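Local coordinates for protein Rik1-associated factor 1 (PDB 4O9D) that contributes to heterochromatin establishment as a WD-repeat propeller component of the Clr4 methyltransferase complex, which methylates histone H3, at residues F97-L102 against L136-D141; F103-A108 against L156-S161. One frame throughout, in Å; residues are numbered along the deposited sequence.

Contact 1 (F97-L102 against L136-D141); sequences FSKGNL and LALSDD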
loop_
_atom_site.group_PDB
_atom_site.type_symbol
_atom_site.label_atom_id
_atom_site.label_comp_id
_atom_site.label_asym_id
_atom_site.label_seq_id
_atom_site.Cartn_x
_atom_site.Cartn_y
_atom_site.Cartn_z
ATOM N N PHE A 97 -2.125 11.328 -1.715
ATOM C CA PHE A 97 -2.351 12.766 -1.772
ATOM C C PHE A 97 -1.063 13.495 -2.107
ATOM O O PHE A 97 0.025 13.074 -1.705
ATOM C CB PHE A 97 -2.867 13.262 -0.424
ATOM C CG PHE A 97 -4.330 12.989 -0.199
ATOM C CD1 PHE A 97 -5.290 13.872 -0.677
ATOM C CD2 PHE A 97 -4.750 11.863 0.491
ATOM C CE1 PHE A 97 -6.635 13.642 -0.463
ATOM C CE2 PHE A 97 -6.113 11.624 0.700
ATOM C CZ PHE A 97 -7.048 12.522 0.222
ATOM N N SER A 98 -1.197 14.598 -2.838
ATOM C CA SER A 98 -0.059 15.420 -3.215
ATOM C C SER A 98 0.609 16.057 -2.014
ATOM O O SER A 98 -0.049 16.371 -1.016
ATOM C CB SER A 98 -0.526 16.521 -4.175
ATOM O OG SER A 98 0.462 17.508 -4.286
ATOM N N LYS A 99 1.918 16.281 -2.104
ATOM C CA LYS A 99 2.657 16.894 -0.990
ATOM C C LYS A 99 2.202 18.347 -0.737
ATOM O O LYS A 99 2.347 18.868 0.371
ATOM C CB LYS A 99 4.164 16.840 -1.251
ATOM C CG LYS A 99 4.714 15.416 -1.388
ATOM C CD LYS A 99 4.235 14.524 -0.240
ATOM C CE LYS A 99 5.020 13.206 -0.172
ATOM N NZ LYS A 99 4.759 12.468 1.111
ATOM N N GLY A 100 1.658 18.993 -1.767
ATOM C CA GLY A 100 1.121 20.342 -1.632
ATOM C C GLY A 100 -0.314 20.377 -1.101
ATOM O O GLY A 100 -0.912 21.446 -0.968
ATOM N N ASN A 101 -0.871 19.204 -0.810
ATOM C CA ASN A 101 -2.203 19.096 -0.205
ATOM C C ASN A 101 -3.371 19.521 -1.094
ATOM O O ASN A 101 -4.507 19.589 -0.618
ATOM C CB ASN A 101 -2.281 19.920 1.095
ATOM C CG ASN A 101 -1.495 19.302 2.249
ATOM O OD1 ASN A 101 -1.991 18.417 2.961
ATOM N ND2 ASN A 101 -0.284 19.802 2.471
ATOM N N LEU A 102 -3.135 19.815 -2.369
ATOM C CA LEU A 102 -4.246 20.243 -3.225
ATOM C C LEU A 102 -4.894 19.102 -3.999
ATOM O O LEU A 102 -6.085 19.161 -4.334
ATOM C CB LEU A 102 -3.779 21.322 -4.205
ATOM C CG LEU A 102 -3.595 22.704 -3.584
ATOM C CD1 LEU A 102 -3.215 23.717 -4.660
ATOM C CD2 LEU A 102 -4.870 23.130 -2.852
ATOM N N LEU A 136 1.585 3.250 -6.854
ATOM C CA LEU A 136 2.067 4.630 -6.937
ATOM C C LEU A 136 3.024 4.951 -5.808
ATOM O O LEU A 136 2.876 4.433 -4.718
ATOM C CB LEU A 136 0.899 5.621 -6.823
ATOM C CG LEU A 136 -0.143 5.575 -7.931
ATOM C CD1 LEU A 136 -1.300 6.541 -7.592
ATOM C CD2 LEU A 136 0.515 5.913 -9.268
ATOM N N ALA A 137 3.984 5.826 -6.082
ATOM C CA ALA A 137 4.865 6.379 -5.064
ATOM C C ALA A 137 5.011 7.852 -5.368
ATOM O O ALA A 137 4.850 8.257 -6.537
ATOM C CB ALA A 137 6.225 5.722 -5.106
ATOM N N LEU A 138 5.360 8.623 -4.331
ATOM C CA LEU A 138 5.471 10.087 -4.409
ATOM C C LEU A 138 6.760 10.588 -3.734
ATOM O O LEU A 138 7.066 10.228 -2.581
ATOM C CB LEU A 138 4.239 10.713 -3.742
ATOM C CG LEU A 138 3.936 12.188 -3.994
ATOM C CD1 LEU A 138 3.740 12.468 -5.474
ATOM C CD2 LEU A 138 2.681 12.605 -3.218
ATOM N N SER A 139 7.523 11.412 -4.438
ATOM C CA SER A 139 8.802 11.885 -3.900
ATOM C C SER A 139 8.580 13.059 -2.969
ATOM O O SER A 139 7.473 13.596 -2.893
ATOM C CB SER A 139 9.729 12.324 -5.034
ATOM O OG SER A 139 9.390 13.631 -5.475
ATOM N N ASP A 140 9.642 13.484 -2.296
ATOM C CA ASP A 140 9.569 14.648 -1.417
ATOM C C ASP A 140 9.142 15.886 -2.194
ATOM O O ASP A 140 8.543 16.789 -1.616
ATOM C CB ASP A 140 10.917 14.934 -0.752
ATOM C CG ASP A 140 11.315 13.869 0.258
ATOM O OD1 ASP A 140 10.434 13.082 0.698
ATOM O OD2 ASP A 140 12.515 13.846 0.614
ATOM N N ASP A 141 9.455 15.930 -3.490
ATOM C CA ASP A 141 9.082 17.081 -4.327
ATOM C C ASP A 141 7.868 16.802 -5.213
ATOM O O ASP A 141 7.737 17.396 -6.289
ATOM C CB ASP A 141 10.259 17.525 -5.216
ATOM C CG ASP A 141 11.374 18.195 -4.421
ATOM O OD1 ASP A 141 11.126 18.579 -3.257
ATOM O OD2 ASP A 141 12.499 18.346 -4.959
#

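Contact 2 (F103-A108 against L156-S161); sequences FLYTGA and LSTDNS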
loop_
_atom_site.group_PDB
_atom_site.type_symbol
_atom_site.label_atom_id
_atom_site.label_comp_id
_atom_site.label_asym_id
_atom_site.label_seq_id
_atom_site.Cartn_x
_atom_site.Cartn_y
_atom_site.Cartn_z
ATOM N N PHE A 103 -4.120 18.059 -4.291
ATOM C CA PHE A 103 -4.568 17.070 -5.264
ATOM C C PHE A 103 -4.486 15.647 -4.744
ATOM O O PHE A 103 -3.715 15.359 -3.828
ATOM C CB PHE A 103 -3.730 17.199 -6.550
ATOM C CG PHE A 103 -3.829 18.572 -7.193
ATOM C CD1 PHE A 103 -4.969 18.940 -7.901
ATOM C CD2 PHE A 103 -2.795 19.494 -7.066
ATOM C CE1 PHE A 103 -5.074 20.212 -8.481
ATOM C CE2 PHE A 103 -2.895 20.765 -7.639
ATOM C CZ PHE A 103 -4.030 21.119 -8.347
ATOM N N LEU A 104 -5.304 14.780 -5.337
ATOM C CA LEU A 104 -5.257 13.345 -5.083
ATOM C C LEU A 104 -4.867 12.611 -6.376
ATOM O O LEU A 104 -5.468 12.838 -7.420
ATOM C CB LEU A 104 -6.622 12.850 -4.604
ATOM C CG LEU A 104 -6.771 11.337 -4.390
ATOM C CD1 LEU A 104 -5.917 10.847 -3.208
ATOM C CD2 LEU A 104 -8.259 10.919 -4.198
ATOM N N TYR A 105 -3.871 11.724 -6.293
ATOM C CA TYR A 105 -3.462 10.903 -7.431
ATOM C C TYR A 105 -4.005 9.465 -7.294
ATOM O O TYR A 105 -3.834 8.828 -6.238
ATOM C CB TYR A 105 -1.925 10.868 -7.505
ATOM C CG TYR A 105 -1.249 12.223 -7.507
ATOM C CD1 TYR A 105 -1.534 13.158 -8.498
ATOM C CD2 TYR A 105 -0.300 12.558 -6.549
ATOM C CE1 TYR A 105 -0.906 14.394 -8.521
ATOM C CE2 TYR A 105 0.340 13.795 -6.556
ATOM C CZ TYR A 105 0.040 14.714 -7.557
ATOM O OH TYR A 105 0.669 15.959 -7.601
ATOM N N THR A 106 -4.658 8.947 -8.335
ATOM C CA THR A 106 -5.170 7.568 -8.283
ATOM C C THR A 106 -4.748 6.717 -9.474
ATOM O O THR A 106 -4.495 7.236 -10.590
ATOM C CB THR A 106 -6.721 7.480 -8.206
ATOM O OG1 THR A 106 -7.293 8.102 -9.360
ATOM C CG2 THR A 106 -7.271 8.124 -6.936
ATOM N N GLY A 107 -4.667 5.409 -9.231
ATOM C CA GLY A 107 -4.334 4.434 -10.254
ATOM C C GLY A 107 -5.389 3.332 -10.275
ATOM O O GLY A 107 -5.972 3.010 -9.259
ATOM N N ALA A 108 -5.644 2.745 -11.430
ATOM C CA ALA A 108 -6.666 1.717 -11.495
ATOM C C ALA A 108 -6.449 0.720 -12.631
ATOM O O ALA A 108 -5.535 0.849 -13.464
ATOM C CB ALA A 108 -8.072 2.369 -11.626
ATOM N N LEU A 156 5.985 10.986 -13.331
ATOM C CA LEU A 156 5.118 12.068 -13.800
ATOM C C LEU A 156 5.227 13.307 -12.929
ATOM O O LEU A 156 5.213 13.198 -11.712
ATOM C CB LEU A 156 3.661 11.611 -13.781
ATOM C CG LEU A 156 3.322 10.365 -14.584
ATOM C CD1 LEU A 156 1.855 9.971 -14.406
ATOM C CD2 LEU A 156 3.653 10.597 -16.045
ATOM N N SER A 157 5.333 14.490 -13.529
ATOM C CA SER A 157 5.239 15.710 -12.730
ATOM C C SER A 157 3.937 16.439 -13.022
ATOM O O SER A 157 3.337 16.251 -14.088
ATOM C CB SER A 157 6.445 16.628 -12.936
ATOM O OG SER A 157 6.348 17.348 -14.139
ATOM N N THR A 158 3.474 17.233 -12.059
ATOM C CA THR A 158 2.172 17.895 -12.183
ATOM C C THR A 158 2.267 19.367 -11.815
ATOM O O THR A 158 3.013 19.727 -10.911
ATOM C CB THR A 158 1.084 17.233 -11.261
ATOM O OG1 THR A 158 1.460 17.360 -9.876
ATOM C CG2 THR A 158 0.909 15.764 -11.605
ATOM N N ASP A 159 1.507 20.218 -12.505
ATOM C CA ASP A 159 1.443 21.627 -12.127
ATOM C C ASP A 159 1.014 21.800 -10.674
ATOM O O ASP A 159 0.019 21.231 -10.246
ATOM C CB ASP A 159 0.473 22.391 -13.017
ATOM C CG ASP A 159 0.597 23.902 -12.833
ATOM O OD1 ASP A 159 0.080 24.430 -11.820
ATOM O OD2 ASP A 159 1.253 24.550 -13.685
ATOM N N ASN A 160 1.765 22.603 -9.924
ATOM C CA ASN A 160 1.524 22.771 -8.486
ATOM C C ASN A 160 0.179 23.401 -8.156
ATOM O O ASN A 160 -0.396 23.146 -7.092
ATOM C CB ASN A 160 2.616 23.640 -7.853
ATOM C CG ASN A 160 3.945 22.922 -7.741
ATOM O OD1 ASN A 160 4.103 21.791 -8.205
ATOM N ND2 ASN A 160 4.922 23.588 -7.123
ATOM N N SER A 161 -0.323 24.234 -9.055
ATOM C CA SER A 161 -1.563 24.937 -8.782
ATOM C C SER A 161 -2.754 24.412 -9.597
ATOM O O SER A 161 -3.898 24.553 -9.153
ATOM C CB SER A 161 -1.377 26.439 -9.012
ATOM O OG SER A 161 -1.265 26.716 -10.386
#

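Contact 1 (F97-L102 against L136-D141)
Lys99 lays its aliphatic chain beside Leu138, and the two side chains slide past each other in opposite directions. Lys99 sits in the type I turn Ser98-Asn101, which is closed by a backbone hydrogen bond from Asn101 N to Ser98 O. Its CG stands anti to the carbonyl carbon (chi1 -61°), and a bend at chi2 (-49°) turns CD. CD then lies 3.9 Å from Leu138 CD2. The same chain runs by a backbone oxygen of the neighbouring segment. Lys99 CG is 3.6 Å from Ser139 O, and Lys99 CE is 3.7 Å from that oxygen.

Leu138 comes from the end of strand 133-138. Its CG is anti to the backbone N (chi1 -165°). Its CD2 methyl does most of the touching. Leu138 CD2 lies 3.1 Å from Phe97 O, a tight approach for a carbon. It also reaches Ser98 CA at 3.9 Å. Leu138 also packs on Tyr105 and Leu144.

The segments join the loop after strand 87-97, within WD repeat 1, to the first strand of the next propeller blade and the turn after it. That turn also brings Asp142 across. Asp142 OD1 accepts a hydrogen bond from Lys99 N and a weak one from Ser98 OG. Ser139 OG has its main partner in Leu143 N and a weak bond from Asp141 N.

Lys99 NZ stays 5.7 Å from Asp140 OD1, too far for a salt bridge. The two residues are exposed, and their opposite charges would probably still attract weakly. The chemistry implied is therefore mainly apolar between the side chains. A methyl and a lysine chain pack together, with backbone oxygens lying against carbon, while Asp142 supplies a polar tie between the two loops.

Contact 2 (F103-A108 against L156-S161)
This contact lies at the interface between two neighbouring blades of the WD-repeat propeller, the part of the protein this chain holds. Strand 103-108 belongs to one blade and strand 153-158 to the next. Tyr105 and Thr158 reach toward each other tip to tip. Tyr105 CG is anti to the carbonyl carbon (chi1 -53°), which starts the ring off toward Thr158. Tyr105 OH and Thr158 OG1 share a hydrogen bond of 2.8 Å, with the threonine hydroxyl at the ring edge. The Thr158 methyl CG2 packs 3.8 Å from Tyr105 CE1. The tyrosine hydroxyl is also bonded to Asp142 OD2. A phenylalanine here would probably leave Thr158 OG1 and Asp142 OD2 without this partner and open a small gap between the blades.

Phe103 turns its ring edge to the loop after strand 153-158. CE2 is 3.5 Å from Asn160 O, which lies in the ring plane. CZ is 3.5 Å from Ser161 O. An Asx turn shapes that loop: Asp159 OD1 accepts from Ser161 N at 2.8 Å.

Thr106, beside Tyr105, bonds His78 and Trp116, consistent with the WD40 His-Ser/Thr-Trp network. The contact is thus packing of adjacent propeller blades.

Contacts 1 and 2 lie side by side between the same two blades, with centres about 8 Å apart. Contact 1 is at the loop ends of strands 87-97 and 133-138, and contact 2 lies slightly farther from the centre of the chain. Strand 103-108 follows directly on loop 97-102, and Ser98 N probably bonds Phe103 O at 2.8 Å. Packing also joins them, with Leu136 CD1 3.7 Å from Tyr105 O and Leu102 CD1 3.8 Å from Asn160 O. Asp142 bonds into both contacts, through a different carboxylate oxygen in each. Both are packing between adjacent blades.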